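Local structure of uncharacterized protein (Bacteroides eggerthii DSM 20697, 4ECO) at residues 309-314 and 334-339; 357-362 and 381-386; 25-30 and 80-85. The protein is of unknown function but, as a leucine-rich repeat protein, probably binds another protein through its curved solenoid surface. One frame throughout, in Å; residues are numbered along the deposited sequence.

Contacts 1 and 2 are variations on one theme near the middle of the chain, their centres about 10 Å apart. Each pairs parallel strands of successive repeats, and they join directly where strand 334-336 meets strand 354-359, with Tyr339 packing on Tyr362. Contact 1 is the more buried, and a glutamate carboxylate ties its two turns; contact 2 is partly buried, and Ser383, and more weakly Asn359, bond to the backbone of their own turns. Contact 3 lies at the surface near the N-terminal end of the solenoid, about 38 Å from contact 1 between centres. There a helix end meets a loop without a cross-segment hydrogen bond, and a charged pair and limited packing stand in for strand pairing and a buried apolar face.

Contact 1 (309-314 and 334-339); sequences IIYIGY and MLECLY
The carboxylate of Glu336 reaches across to Gly313, whose backbone N donates to OE2 at 2.9 Å from above the carboxylate plane. The other oxygen, OE1, accepts from Leu338 N at 3.0 Å, so one side chain ties the turns after both strands. It folds back over them because CG sits between the backbone N and the carbonyl carbon (chi1 80°) and the chain bends again at the next bond. An alanine in place of Glu336 would probably leave the N-H groups of Gly313 and Leu338 without these acceptors and the two turns freer to shift.

Parallel pairing carries the backbone: Ile310 N bonds to Met334 O at 2.9 Å, Ile310 O accepts from Glu336 N, and Ile312 N meets Glu336 O. Further along, Tyr314 N donates to Leu338 O at 2.7 Å.

Around this frame the packing divides between two faces. On one, Glu336 CG lies at the edge of the Tyr311 ring, 3.7 Å from CD1, while the selenomethionine Met334 turns its CE toward the same phenol; Tyr311 OH is itself bonded to Arg142 O. On the other, Ile310 CG2 touches Leu335 CD1 at 3.9 Å, and both residues touch Trp295 of helix 288-300. Beyond the strands the rings of Tyr314 and Tyr339 run side by side, nearly parallel (23°) but displaced, with little overlap; Tyr339 CD2 lies over the Tyr314 face toward its rim.

Asn340 ND2 donates to both Ile312 O and Cys337 O, a bridge between turns characteristic of the stacked parallel strands of a leucine-rich repeat solenoid.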
ATOM      1  N   ILE A 309      -8.358 -10.437  -7.034  1.00 40.59           N
ATOM      2  CA  ILE A 309      -7.991  -9.208  -6.304  1.00 37.10           C
ATOM      3  C   ILE A 309      -9.138  -8.783  -5.404  1.00 40.85           C
ATOM      4  O   ILE A 309     -10.260  -8.669  -5.869  1.00 41.24           O
ATOM      5  CB  ILE A 309      -7.594  -8.050  -7.279  1.00 37.22           C
ATOM      6  CG1 ILE A 309      -6.580  -8.521  -8.354  1.00 36.80           C
ATOM      7  CG2 ILE A 309      -7.086  -6.816  -6.513  1.00 32.91           C
ATOM      8  CD1 ILE A 309      -6.533  -7.682  -9.596  1.00 41.83           C
ATOM      9  N   ILE A 310      -8.841  -8.517  -4.130  1.00 38.96           N
ATOM     10  CA  ILE A 310      -9.805  -8.028  -3.147  1.00 39.17           C
ATOM     11  C   ILE A 310      -9.272  -6.733  -2.508  1.00 42.33           C
ATOM     12  O   ILE A 310      -8.215  -6.739  -1.871  1.00 43.87           O
ATOM     13  CB  ILE A 310     -10.151  -9.091  -2.048  1.00 43.11           C
ATOM     14  CG1 ILE A 310     -10.749 -10.385  -2.654  1.00 44.48           C
ATOM     15  CG2 ILE A 310     -11.096  -8.488  -1.004  1.00 42.71           C
ATOM     16  CD1 ILE A 310     -11.053 -11.527  -1.686  1.00 46.72           C
ATOM     17  N   TYR A 311      -9.999  -5.632  -2.691  1.00 36.37           N
ATOM     18  CA  TYR A 311      -9.714  -4.369  -2.017  1.00 35.32           C
ATOM     19  C   TYR A 311     -10.812  -4.229  -0.968  1.00 39.25           C
ATOM     20  O   TYR A 311     -11.971  -4.005  -1.345  1.00 38.47           O
ATOM     21  CB  TYR A 311      -9.638  -3.161  -2.990  1.00 35.98           C
ATOM     22  CG  TYR A 311      -8.528  -3.199  -4.017  1.00 37.58           C
ATOM     23  CD1 TYR A 311      -7.193  -3.081  -3.637  1.00 40.29           C
ATOM     24  CD2 TYR A 311      -8.813  -3.280  -5.378  1.00 37.43           C
ATOM     25  CE1 TYR A 311      -6.166  -3.101  -4.582  1.00 41.02           C
ATOM     26  CE2 TYR A 311      -7.799  -3.259  -6.332  1.00 38.40           C
ATOM     27  CZ  TYR A 311      -6.475  -3.169  -5.930  1.00 46.58           C
ATOM     28  OH  TYR A 311      -5.467  -3.133  -6.867  1.00 48.52           O
ATOM     29  N   ILE A 312     -10.496  -4.482   0.322  1.00 35.61           N
ATOM     30  CA  ILE A 312     -11.552  -4.448   1.335  1.00 36.55           C
ATOM     31  C   ILE A 312     -11.107  -3.568   2.551  1.00 42.86           C
ATOM     32  O   ILE A 312     -11.677  -3.674   3.652  1.00 42.68           O
ATOM     33  CB  ILE A 312     -12.000  -5.899   1.731  1.00 39.96           C
ATOM     34  CG1 ILE A 312     -13.322  -5.907   2.525  1.00 40.21           C
ATOM     35  CG2 ILE A 312     -10.887  -6.735   2.385  1.00 41.39           C
ATOM     36  CD1 ILE A 312     -14.218  -7.097   2.291  1.00 46.09           C
ATOM     37  N   GLY A 313     -10.161  -2.653   2.302  1.00 39.56           N
ATOM     38  CA  GLY A 313      -9.693  -1.710   3.314  1.00 39.08           C
ATOM     39  C   GLY A 313     -10.743  -0.681   3.709  1.00 43.00           C
ATOM     40  O   GLY A 313     -11.771  -0.551   3.032  1.00 43.15           O
ATOM     41  N   TYR A 314     -10.487   0.074   4.801  1.00 39.35           N
ATOM     42  CA  TYR A 314     -11.388   1.109   5.342  1.00 40.35           C
ATOM     43  C   TYR A 314     -12.804   0.515   5.621  1.00 46.41           C
ATOM     44  O   TYR A 314     -13.824   1.056   5.210  1.00 46.81           O
ATOM     45  CB  TYR A 314     -11.473   2.333   4.422  1.00 41.66           C
ATOM     46  CG  TYR A 314     -10.171   3.087   4.260  1.00 44.22           C
ATOM     47  CD1 TYR A 314      -9.809   4.091   5.155  1.00 46.49           C
ATOM     48  CD2 TYR A 314      -9.329   2.843   3.177  1.00 43.84           C
ATOM     49  CE1 TYR A 314      -8.619   4.805   4.998  1.00 45.78           C
ATOM     50  CE2 TYR A 314      -8.129   3.539   3.025  1.00 43.47           C
ATOM     51  CZ  TYR A 314      -7.792   4.535   3.928  1.00 45.58           C
ATOM     52  OH  TYR A 314      -6.642   5.256   3.770  1.00 47.58           O
HETATM   53  N   MSE A 334      -4.286 -11.073  -4.557  1.00 43.42           N
HETATM   54  CA  MSE A 334      -4.094  -9.768  -3.906  1.00 40.67           C
HETATM   55  C   MSE A 334      -5.161  -9.532  -2.852  1.00 43.25           C
HETATM   56  O   MSE A 334      -6.363  -9.656  -3.130  1.00 40.89           O
HETATM   57  CB  MSE A 334      -4.105  -8.628  -4.920  1.00 41.68           C
HETATM   58  CG  MSE A 334      -2.857  -8.558  -5.785  1.00 48.60           C
HETATM   59 SE   MSE A 334      -2.994  -7.169  -7.162  0.75 55.64          SE
HETATM   60  CE  MSE A 334      -3.147  -5.551  -5.982  1.00 49.43           C
ATOM     61  N   LEU A 335      -4.704  -9.214  -1.620  1.00 39.74           N
ATOM     62  CA  LEU A 335      -5.603  -8.915  -0.510  1.00 38.22           C
ATOM     63  C   LEU A 335      -5.072  -7.744   0.280  1.00 43.27           C
ATOM     64  O   LEU A 335      -3.879  -7.737   0.648  1.00 43.49           O
ATOM     65  CB  LEU A 335      -5.793 -10.142   0.392  1.00 37.84           C
ATOM     66  CG  LEU A 335      -6.681  -9.985   1.620  1.00 40.77           C
ATOM     67  CD1 LEU A 335      -8.153  -9.665   1.229  1.00 40.17           C
ATOM     68  CD2 LEU A 335      -6.590 -11.213   2.485  1.00 44.33           C
ATOM     69  N   GLU A 336      -5.947  -6.740   0.515  1.00 38.21           N
ATOM     70  CA  GLU A 336      -5.606  -5.590   1.350  1.00 37.87           C
ATOM     71  C   GLU A 336      -6.799  -5.354   2.287  1.00 44.81           C
ATOM     72  O   GLU A 336      -7.957  -5.374   1.838  1.00 45.04           O
ATOM     73  CB  GLU A 336      -5.162  -4.326   0.546  1.00 38.37           C
ATOM     74  CG  GLU A 336      -6.231  -3.432  -0.094  1.00 40.86           C
ATOM     75  CD  GLU A 336      -7.006  -2.490   0.815  1.00 53.34           C
ATOM     76  OE1 GLU A 336      -6.548  -2.234   1.951  1.00 43.20           O
ATOM     77  OE2 GLU A 336      -8.073  -1.999   0.385  1.00 54.69           O
ATOM     78  N   CYS A 337      -6.506  -5.207   3.604  1.00 43.04           N
ATOM     79  CA  CYS A 337      -7.492  -4.968   4.666  1.00 43.36           C
ATOM     80  C   CYS A 337      -7.056  -3.782   5.534  1.00 43.54           C
ATOM     81  O   CYS A 337      -7.328  -3.777   6.739  1.00 42.48           O
ATOM     82  CB  CYS A 337      -7.715  -6.213   5.519  1.00 45.51           C
ATOM     83  SG  CYS A 337      -7.994  -7.724   4.581  1.00 51.07           S
ATOM     84  N   LEU A 338      -6.390  -2.785   4.932  1.00 38.64           N
ATOM     85  CA  LEU A 338      -5.973  -1.578   5.635  1.00 38.76           C
ATOM     86  C   LEU A 338      -7.128  -0.941   6.386  1.00 43.98           C
ATOM     87  O   LEU A 338      -8.232  -0.863   5.854  1.00 46.60           O
ATOM     88  CB  LEU A 338      -5.413  -0.558   4.646  1.00 38.68           C
ATOM     89  CG  LEU A 338      -4.007  -0.782   4.128  1.00 44.49           C
ATOM     90  CD1 LEU A 338      -3.817  -0.053   2.816  1.00 45.10           C
ATOM     91  CD2 LEU A 338      -2.989  -0.262   5.104  1.00 46.22           C
ATOM     92  N   TYR A 339      -6.890  -0.519   7.622  1.00 38.46           N
ATOM     93  CA  TYR A 339      -7.838   0.192   8.468  1.00 38.58           C
ATOM     94  C   TYR A 339      -9.172  -0.535   8.582  1.00 44.00           C
ATOM     95  O   TYR A 339     -10.215  -0.060   8.118  1.00 44.25           O
ATOM     96  CB  TYR A 339      -8.061   1.634   7.968  1.00 39.79           C
ATOM     97  CG  TYR A 339      -6.784   2.411   7.768  1.00 41.81           C
ATOM     98  CD1 TYR A 339      -6.164   3.055   8.830  1.00 43.69           C
ATOM     99  CD2 TYR A 339      -6.197   2.510   6.515  1.00 43.05           C
ATOM    100  CE1 TYR A 339      -4.992   3.792   8.646  1.00 44.58           C
ATOM    101  CE2 TYR A 339      -5.024   3.241   6.319  1.00 44.39           C
ATOM    102  CZ  TYR A 339      -4.429   3.887   7.388  1.00 54.49           C
ATOM    103  OH  TYR A 339      -3.280   4.619   7.189  1.00 62.62           O
TER

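Contact 2 (357-362 and 381-386)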
ATOM      1  N   SER A 357       0.440  -9.722  -3.461  1.00 49.18           N
ATOM      2  CA  SER A 357       0.252  -8.567  -2.591  1.00 46.77           C
ATOM      3  C   SER A 357      -0.454  -8.994  -1.343  1.00 46.63           C
ATOM      4  O   SER A 357      -1.396  -9.758  -1.424  1.00 48.19           O
ATOM      5  CB  SER A 357      -0.550  -7.468  -3.298  1.00 49.45           C
ATOM      6  OG  SER A 357       0.211  -6.700  -4.220  1.00 57.85           O
ATOM      7  N   LEU A 358      -0.025  -8.489  -0.201  1.00 40.00           N
ATOM      8  CA  LEU A 358      -0.680  -8.688   1.088  1.00 37.94           C
ATOM      9  C   LEU A 358      -0.387  -7.474   1.954  1.00 40.01           C
ATOM     10  O   LEU A 358       0.755  -7.070   2.124  1.00 37.85           O
ATOM     11  CB  LEU A 358      -0.290 -10.004   1.774  1.00 38.15           C
ATOM     12  CG  LEU A 358      -0.970 -10.339   3.107  1.00 42.02           C
ATOM     13  CD1 LEU A 358      -2.479 -10.569   2.935  1.00 42.22           C
ATOM     14  CD2 LEU A 358      -0.306 -11.533   3.752  1.00 42.58           C
ATOM     15  N   ASN A 359      -1.442  -6.836   2.406  1.00 39.11           N
ATOM     16  CA  ASN A 359      -1.347  -5.660   3.254  1.00 38.79           C
ATOM     17  C   ASN A 359      -2.468  -5.719   4.296  1.00 42.77           C
ATOM     18  O   ASN A 359      -3.633  -5.536   3.954  1.00 41.61           O
ATOM     19  CB  ASN A 359      -1.399  -4.379   2.414  1.00 41.03           C
ATOM     20  CG  ASN A 359      -0.855  -3.164   3.133  1.00 72.56           C
ATOM     21  OD1 ASN A 359      -1.219  -2.870   4.293  1.00 61.31           O
ATOM     22  ND2 ASN A 359       0.050  -2.438   2.453  1.00 65.87           N
ATOM     23  N   LEU A 360      -2.101  -6.046   5.559  1.00 40.68           N
ATOM     24  CA  LEU A 360      -3.013  -6.189   6.706  1.00 39.58           C
ATOM     25  C   LEU A 360      -2.764  -5.075   7.739  1.00 42.10           C
ATOM     26  O   LEU A 360      -3.196  -5.184   8.893  1.00 43.56           O
ATOM     27  CB  LEU A 360      -2.811  -7.575   7.344  1.00 40.30           C
ATOM     28  CG  LEU A 360      -3.054  -8.805   6.442  1.00 46.77           C
ATOM     29  CD1 LEU A 360      -2.648 -10.085   7.132  1.00 47.87           C
ATOM     30  CD2 LEU A 360      -4.502  -8.899   5.996  1.00 50.57           C
ATOM     31  N   ALA A 361      -2.093  -3.981   7.310  1.00 34.79           N
ATOM     32  CA  ALA A 361      -1.720  -2.917   8.215  1.00 33.09           C
ATOM     33  C   ALA A 361      -2.935  -2.208   8.803  1.00 37.25           C
ATOM     34  O   ALA A 361      -4.013  -2.202   8.206  1.00 35.17           O
ATOM     35  CB  ALA A 361      -0.811  -1.922   7.525  1.00 32.57           C
ATOM     36  N   TYR A 362      -2.743  -1.660  10.016  1.00 33.56           N
ATOM     37  CA  TYR A 362      -3.686  -0.860  10.763  1.00 34.07           C
ATOM     38  C   TYR A 362      -4.921  -1.675  11.158  1.00 42.78           C
ATOM     39  O   TYR A 362      -6.062  -1.399  10.753  1.00 42.96           O
ATOM     40  CB  TYR A 362      -4.061   0.406   9.996  1.00 34.49           C
ATOM     41  CG  TYR A 362      -2.902   1.361   9.831  1.00 36.28           C
ATOM     42  CD1 TYR A 362      -2.601   2.294  10.816  1.00 37.89           C
ATOM     43  CD2 TYR A 362      -2.106   1.338   8.687  1.00 37.71           C
ATOM     44  CE1 TYR A 362      -1.531   3.180  10.672  1.00 38.98           C
ATOM     45  CE2 TYR A 362      -1.011   2.201   8.546  1.00 38.57           C
ATOM     46  CZ  TYR A 362      -0.745   3.139   9.531  1.00 48.47           C
ATOM     47  OH  TYR A 362       0.286   4.043   9.392  1.00 55.46           O
ATOM     48  N   ASN A 381       6.691  -6.104  -1.886  1.00 50.37           N
ATOM     49  CA  ASN A 381       6.535  -5.680  -0.494  1.00 48.57           C
ATOM     50  C   ASN A 381       5.253  -6.211   0.143  1.00 51.73           C
ATOM     51  O   ASN A 381       4.197  -6.268  -0.512  1.00 52.32           O
ATOM     52  CB  ASN A 381       6.538  -4.142  -0.389  1.00 42.20           C
ATOM     53  CG  ASN A 381       7.830  -3.459  -0.756  1.00 50.52           C
ATOM     54  OD1 ASN A 381       8.920  -3.861  -0.355  1.00 59.34           O
ATOM     55  ND2 ASN A 381       7.737  -2.365  -1.480  1.00 33.80           N
ATOM     56  N   LEU A 382       5.358  -6.577   1.448  1.00 45.49           N
ATOM     57  CA  LEU A 382       4.248  -7.033   2.311  1.00 43.01           C
ATOM     58  C   LEU A 382       4.191  -6.199   3.559  1.00 46.33           C
ATOM     59  O   LEU A 382       5.233  -5.673   3.996  1.00 46.98           O
ATOM     60  CB  LEU A 382       4.362  -8.504   2.712  1.00 42.61           C
ATOM     61  CG  LEU A 382       4.523  -9.557   1.641  1.00 44.41           C
ATOM     62  CD1 LEU A 382       4.844 -10.872   2.285  1.00 43.81           C
ATOM     63  CD2 LEU A 382       3.285  -9.647   0.750  1.00 43.05           C
ATOM     64  N   SER A 383       2.985  -6.081   4.155  1.00 40.28           N
ATOM     65  CA  SER A 383       2.836  -5.313   5.381  1.00 38.76           C
ATOM     66  C   SER A 383       1.868  -5.930   6.392  1.00 41.57           C
ATOM     67  O   SER A 383       0.709  -6.245   6.083  1.00 38.79           O
ATOM     68  CB  SER A 383       2.385  -3.897   5.093  1.00 40.59           C
ATOM     69  OG  SER A 383       2.426  -3.170   6.312  1.00 47.85           O
ATOM     70  N   PHE A 384       2.375  -6.030   7.632  1.00 38.40           N
ATOM     71  CA  PHE A 384       1.688  -6.485   8.827  1.00 38.16           C
ATOM     72  C   PHE A 384       1.804  -5.395   9.878  1.00 41.34           C
ATOM     73  O   PHE A 384       1.573  -5.634  11.067  1.00 41.91           O
ATOM     74  CB  PHE A 384       2.285  -7.803   9.318  1.00 41.10           C
ATOM     75  CG  PHE A 384       2.282  -8.913   8.301  1.00 44.72           C
ATOM     76  CD1 PHE A 384       3.346  -9.068   7.408  1.00 47.96           C
ATOM     77  CD2 PHE A 384       1.238  -9.840   8.261  1.00 48.12           C
ATOM     78  CE1 PHE A 384       3.357 -10.116   6.480  1.00 49.04           C
ATOM     79  CE2 PHE A 384       1.255 -10.895   7.337  1.00 51.07           C
ATOM     80  CZ  PHE A 384       2.326 -11.035   6.468  1.00 48.92           C
ATOM     81  N   ALA A 385       2.187  -4.185   9.435  1.00 37.22           N
ATOM     82  CA  ALA A 385       2.407  -3.037  10.307  1.00 37.25           C
ATOM     83  C   ALA A 385       1.131  -2.599  11.054  1.00 42.61           C
ATOM     84  O   ALA A 385       0.023  -2.789  10.556  1.00 42.22           O
ATOM     85  CB  ALA A 385       2.951  -1.878   9.507  1.00 37.02           C
ATOM     86  N   HIS A 386       1.307  -2.010  12.258  1.00 37.97           N
ATOM     87  CA  HIS A 386       0.251  -1.449  13.095  1.00 36.49           C
ATOM     88  C   HIS A 386      -0.791  -2.496  13.422  1.00 42.96           C
ATOM     89  O   HIS A 386      -1.929  -2.430  12.965  1.00 45.06           O
ATOM     90  CB  HIS A 386      -0.386  -0.221  12.453  1.00 35.59           C
ATOM     91  CG  HIS A 386       0.553   0.930  12.324  1.00 38.14           C
ATOM     92  ND1 HIS A 386       0.647   1.897  13.307  1.00 40.08           N
ATOM     93  CD2 HIS A 386       1.425   1.226  11.332  1.00 39.66           C
ATOM     94  CE1 HIS A 386       1.550   2.762  12.872  1.00 39.23           C
ATOM     95  NE2 HIS A 386       2.056   2.397  11.691  1.00 39.02           N
TER
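Ser383 and Leu360 form the straightest backbone bond of this pairing, Leu360 N to Ser383 O at 2.9 Å with an angle of 172° at the hydrogen. Ser383 N in turn donates to Leu358 O, and after the strands Tyr362 N bonds to Ala385 O at 3.0 Å.

Polar side chains act mainly on their own backbones. With OG anti to its backbone N (chi1 -173°), Ser383 accepts from Ala385 N at 3.3 Å and closes an ST turn. Asn359 OD1 receives a comparable but weak bond from Ala361 N. Between the strands the two side chains meet through carbon, Ser383 CB resting against the Asn359 amide.

Ring stacking occurs at the C-terminal end of the segments. Tyr362 and His386 form an offset stack, centroids 4.0 Å apart and planes within 10° of parallel; Tyr362 CE1 lies over the centre of the imidazole, whereas His386 CD2 lies nearer the rim of the phenol. Tyr339 stacks on Tyr362 and Tyr411 on His386, extending the row in both directions.

Apolar packing occupies the side of Leu358, Leu360 and Phe384. Leu358 CD2 approaches Phe384 CZ at 3.8 Å, the two side chains at about a right angle, while Leu360 lies alongside the same phenyl with CD1 4.0 Å from CE2. Leu382 CD2 touches Leu358 CB at 3.7 Å.

Leu360 O accepts from both Asn363 and Asn387, the repeated asparagine bridge that, with inward leucines and short parallel strands, marks consecutive turns of a leucine-rich repeat solenoid.

Contact 3 (25-30 and 80-85); sequences TAEYIK and NGRVTG
Tyr28 and Arg82 bring their backbones to 4.7 Å between CA atoms, where the first turn of helix 27-41 passes the loop that leads into strand 83-87, without a hydrogen bond between the two segments. Ala26 is the N-cap residue, and its O receives Lys30 N.

Tyr28 makes van der Waals contact with the loop. Its CB lies 3.3 Å from Gly81 O and 3.5 Å from Asn80 O, and Arg82 CG adds apolar packing against the same carbon at 3.8 Å. A chi1 of 78° sets CG between the backbone N and the carbonyl carbon, near Asn80 O, and the far end of the phenol leads away from the loop; Ile29 CG1 lies over one ring face, toward the rim. Gly81 makes the bend here with a positive phi of 77°, which favours glycine.

The loop joins strands 75-77 and 83-87, an antiparallel pair with a classic beta bulge where Thr84 and Gly85 face Ser76. Strand 83-87 then pairs in parallel with 109-111, so helix and hairpin together are consistent with an N-terminal cap on the leucine-rich repeats.

Glu27 and Arg82 lie side by side, Glu27 CB over one face of the guanidinium and 3.6 Å from NH1. Their salt bridge is long, OE1 to NH2 4.0 Å, and the oxygen stands well out of the guanidinium plane, so that pair is held by charge without an N-H aimed at the oxygen. Each has a closer partner: Arg82 NH2 pairs with Asp31, while Glu27 OE1 accepts from Gln103 and, on its syn side, from Lys30 NZ at 3.0 Å.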
ATOM      1  N   THR A  25     -35.837   2.270 -36.880  1.00 81.87           N
ATOM      2  CA  THR A  25     -34.778   3.081 -36.295  1.00 79.67           C
ATOM      3  C   THR A  25     -33.515   2.225 -36.009  1.00 81.84           C
ATOM      4  O   THR A  25     -33.613   1.135 -35.423  1.00 82.63           O
ATOM      5  CB  THR A  25     -35.325   3.794 -35.038  1.00 83.64           C
ATOM      6  OG1 THR A  25     -34.284   4.547 -34.426  1.00 78.35           O
ATOM      7  CG2 THR A  25     -36.010   2.842 -34.028  1.00 82.72           C
ATOM      8  N   ALA A  26     -32.333   2.741 -36.443  1.00 74.87           N
ATOM      9  CA  ALA A  26     -31.014   2.112 -36.284  1.00 72.98           C
ATOM     10  C   ALA A  26     -30.600   2.029 -34.817  1.00 73.06           C
ATOM     11  O   ALA A  26     -30.938   2.917 -34.037  1.00 71.68           O
ATOM     12  CB  ALA A  26     -29.977   2.885 -37.067  1.00 73.85           C
ATOM     13  N   GLU A  27     -29.847   0.972 -34.447  1.00 67.98           N
ATOM     14  CA  GLU A  27     -29.450   0.691 -33.060  1.00 64.64           C
ATOM     15  C   GLU A  27     -28.605   1.788 -32.446  1.00 64.86           C
ATOM     16  O   GLU A  27     -28.861   2.163 -31.300  1.00 62.50           O
ATOM     17  CB  GLU A  27     -28.709  -0.650 -32.934  1.00 65.76           C
ATOM     18  CG  GLU A  27     -29.626  -1.869 -32.983  1.00 70.56           C
ATOM     19  CD  GLU A  27     -30.778  -1.908 -31.991  1.00 77.56           C
ATOM     20  OE1 GLU A  27     -30.575  -1.518 -30.817  1.00 47.46           O
ATOM     21  OE2 GLU A  27     -31.886  -2.331 -32.396  1.00 72.54           O
ATOM     22  N   TYR A  28     -27.646   2.339 -33.197  1.00 61.66           N
ATOM     23  CA  TYR A  28     -26.793   3.394 -32.657  1.00 60.39           C
ATOM     24  C   TYR A  28     -27.651   4.645 -32.305  1.00 62.97           C
ATOM     25  O   TYR A  28     -27.388   5.286 -31.292  1.00 62.24           O
ATOM     26  CB  TYR A  28     -25.643   3.717 -33.621  1.00 62.63           C
ATOM     27  CG  TYR A  28     -26.020   4.568 -34.809  1.00 65.80           C
ATOM     28  CD1 TYR A  28     -26.603   4.005 -35.938  1.00 68.52           C
ATOM     29  CD2 TYR A  28     -25.760   5.937 -34.818  1.00 66.76           C
ATOM     30  CE1 TYR A  28     -26.955   4.789 -37.036  1.00 68.81           C
ATOM     31  CE2 TYR A  28     -26.088   6.726 -35.917  1.00 69.13           C
ATOM     32  CZ  TYR A  28     -26.694   6.148 -37.023  1.00 76.37           C
ATOM     33  OH  TYR A  28     -27.021   6.928 -38.107  1.00 79.59           O
ATOM     34  N   ILE A  29     -28.722   4.920 -33.077  1.00 58.81           N
ATOM     35  CA  ILE A  29     -29.664   6.004 -32.791  1.00 57.24           C
ATOM     36  C   ILE A  29     -30.455   5.662 -31.478  1.00 59.30           C
ATOM     37  O   ILE A  29     -30.590   6.522 -30.595  1.00 57.27           O
ATOM     38  CB  ILE A  29     -30.594   6.241 -34.020  1.00 61.19           C
ATOM     39  CG1 ILE A  29     -29.803   6.741 -35.268  1.00 61.84           C
ATOM     40  CG2 ILE A  29     -31.797   7.146 -33.695  1.00 61.36           C
ATOM     41  CD1 ILE A  29     -29.200   8.222 -35.239  1.00 63.35           C
ATOM     42  N   LYS A  30     -30.933   4.401 -31.343  1.00 55.77           N
ATOM     43  CA  LYS A  30     -31.671   3.939 -30.160  1.00 55.08           C
ATOM     44  C   LYS A  30     -30.812   4.140 -28.878  1.00 57.41           C
ATOM     45  O   LYS A  30     -31.357   4.536 -27.831  1.00 56.19           O
ATOM     46  CB  LYS A  30     -32.108   2.471 -30.332  1.00 58.31           C
ATOM     47  CG  LYS A  30     -33.200   2.286 -31.417  1.00 73.97           C
ATOM     48  CD  LYS A  30     -33.369   0.851 -31.974  1.00 87.18           C
ATOM     49  CE  LYS A  30     -34.205  -0.103 -31.127  1.00101.94           C
ATOM     50  NZ  LYS A  30     -33.401  -0.919 -30.161  1.00107.57           N
ATOM     51  N   ASN A  80     -19.433   1.694 -35.754  1.00 56.29           N
ATOM     52  CA  ASN A  80     -20.836   1.707 -36.146  1.00 57.45           C
ATOM     53  C   ASN A  80     -21.637   2.737 -35.346  1.00 62.79           C
ATOM     54  O   ASN A  80     -22.852   2.849 -35.549  1.00 64.41           O
ATOM     55  CB  ASN A  80     -21.435   0.317 -35.991  1.00 59.70           C
ATOM     56  CG  ASN A  80     -20.812  -0.682 -36.936  1.00 82.65           C
ATOM     57  OD1 ASN A  80     -20.196  -1.653 -36.500  1.00 77.55           O
ATOM     58  ND2 ASN A  80     -20.925  -0.449 -38.254  1.00 73.24           N
ATOM     59  N   GLY A  81     -20.940   3.510 -34.501  1.00 58.47           N
ATOM     60  CA  GLY A  81     -21.519   4.560 -33.670  1.00 57.25           C
ATOM     61  C   GLY A  81     -22.246   4.067 -32.435  1.00 61.06           C
ATOM     62  O   GLY A  81     -23.031   4.820 -31.845  1.00 60.87           O
ATOM     63  N   ARG A  82     -22.003   2.802 -32.027  1.00 56.37           N
ATOM     64  CA  ARG A  82     -22.651   2.265 -30.837  1.00 54.63           C
ATOM     65  C   ARG A  82     -21.783   2.556 -29.625  1.00 58.33           C
ATOM     66  O   ARG A  82     -20.552   2.593 -29.740  1.00 58.56           O
ATOM     67  CB  ARG A  82     -22.994   0.779 -30.974  1.00 50.62           C
ATOM     68  CG  ARG A  82     -24.242   0.638 -31.839  1.00 53.31           C
ATOM     69  CD  ARG A  82     -25.014  -0.628 -31.594  1.00 62.31           C
ATOM     70  NE  ARG A  82     -25.749  -0.606 -30.332  1.00 62.43           N
ATOM     71  CZ  ARG A  82     -26.541  -1.588 -29.921  1.00 72.12           C
ATOM     72  NH1 ARG A  82     -26.707  -2.673 -30.665  1.00 64.09           N
ATOM     73  NH2 ARG A  82     -27.177  -1.492 -28.763  1.00 56.31           N
ATOM     74  N   VAL A  83     -22.446   2.822 -28.470  1.00 52.87           N
ATOM     75  CA  VAL A  83     -21.828   3.186 -27.188  1.00 50.09           C
ATOM     76  C   VAL A  83     -21.098   1.975 -26.628  1.00 54.47           C
ATOM     77  O   VAL A  83     -21.740   0.953 -26.392  1.00 56.14           O
ATOM     78  CB  VAL A  83     -22.855   3.753 -26.169  1.00 51.38           C
ATOM     79  CG1 VAL A  83     -22.173   4.093 -24.846  1.00 49.97           C
ATOM     80  CG2 VAL A  83     -23.580   4.972 -26.724  1.00 50.51           C
ATOM     81  N   THR A  84     -19.770   2.087 -26.419  1.00 48.59           N
ATOM     82  CA  THR A  84     -18.974   0.975 -25.901  1.00 47.46           C
ATOM     83  C   THR A  84     -18.441   1.299 -24.496  1.00 49.20           C
ATOM     84  O   THR A  84     -18.007   0.392 -23.782  1.00 47.86           O
ATOM     85  CB  THR A  84     -17.836   0.597 -26.868  1.00 51.95           C
ATOM     86  OG1 THR A  84     -16.850   1.628 -26.943  1.00 45.88           O
ATOM     87  CG2 THR A  84     -18.345   0.231 -28.248  1.00 51.26           C
ATOM     88  N   GLY A  85     -18.552   2.557 -24.083  1.00 44.36           N
ATOM     89  CA  GLY A  85     -18.103   2.997 -22.767  1.00 41.82           C
ATOM     90  C   GLY A  85     -18.878   4.186 -22.276  1.00 44.93           C
ATOM     91  O   GLY A  85     -19.274   5.042 -23.061  1.00 45.98           O
TER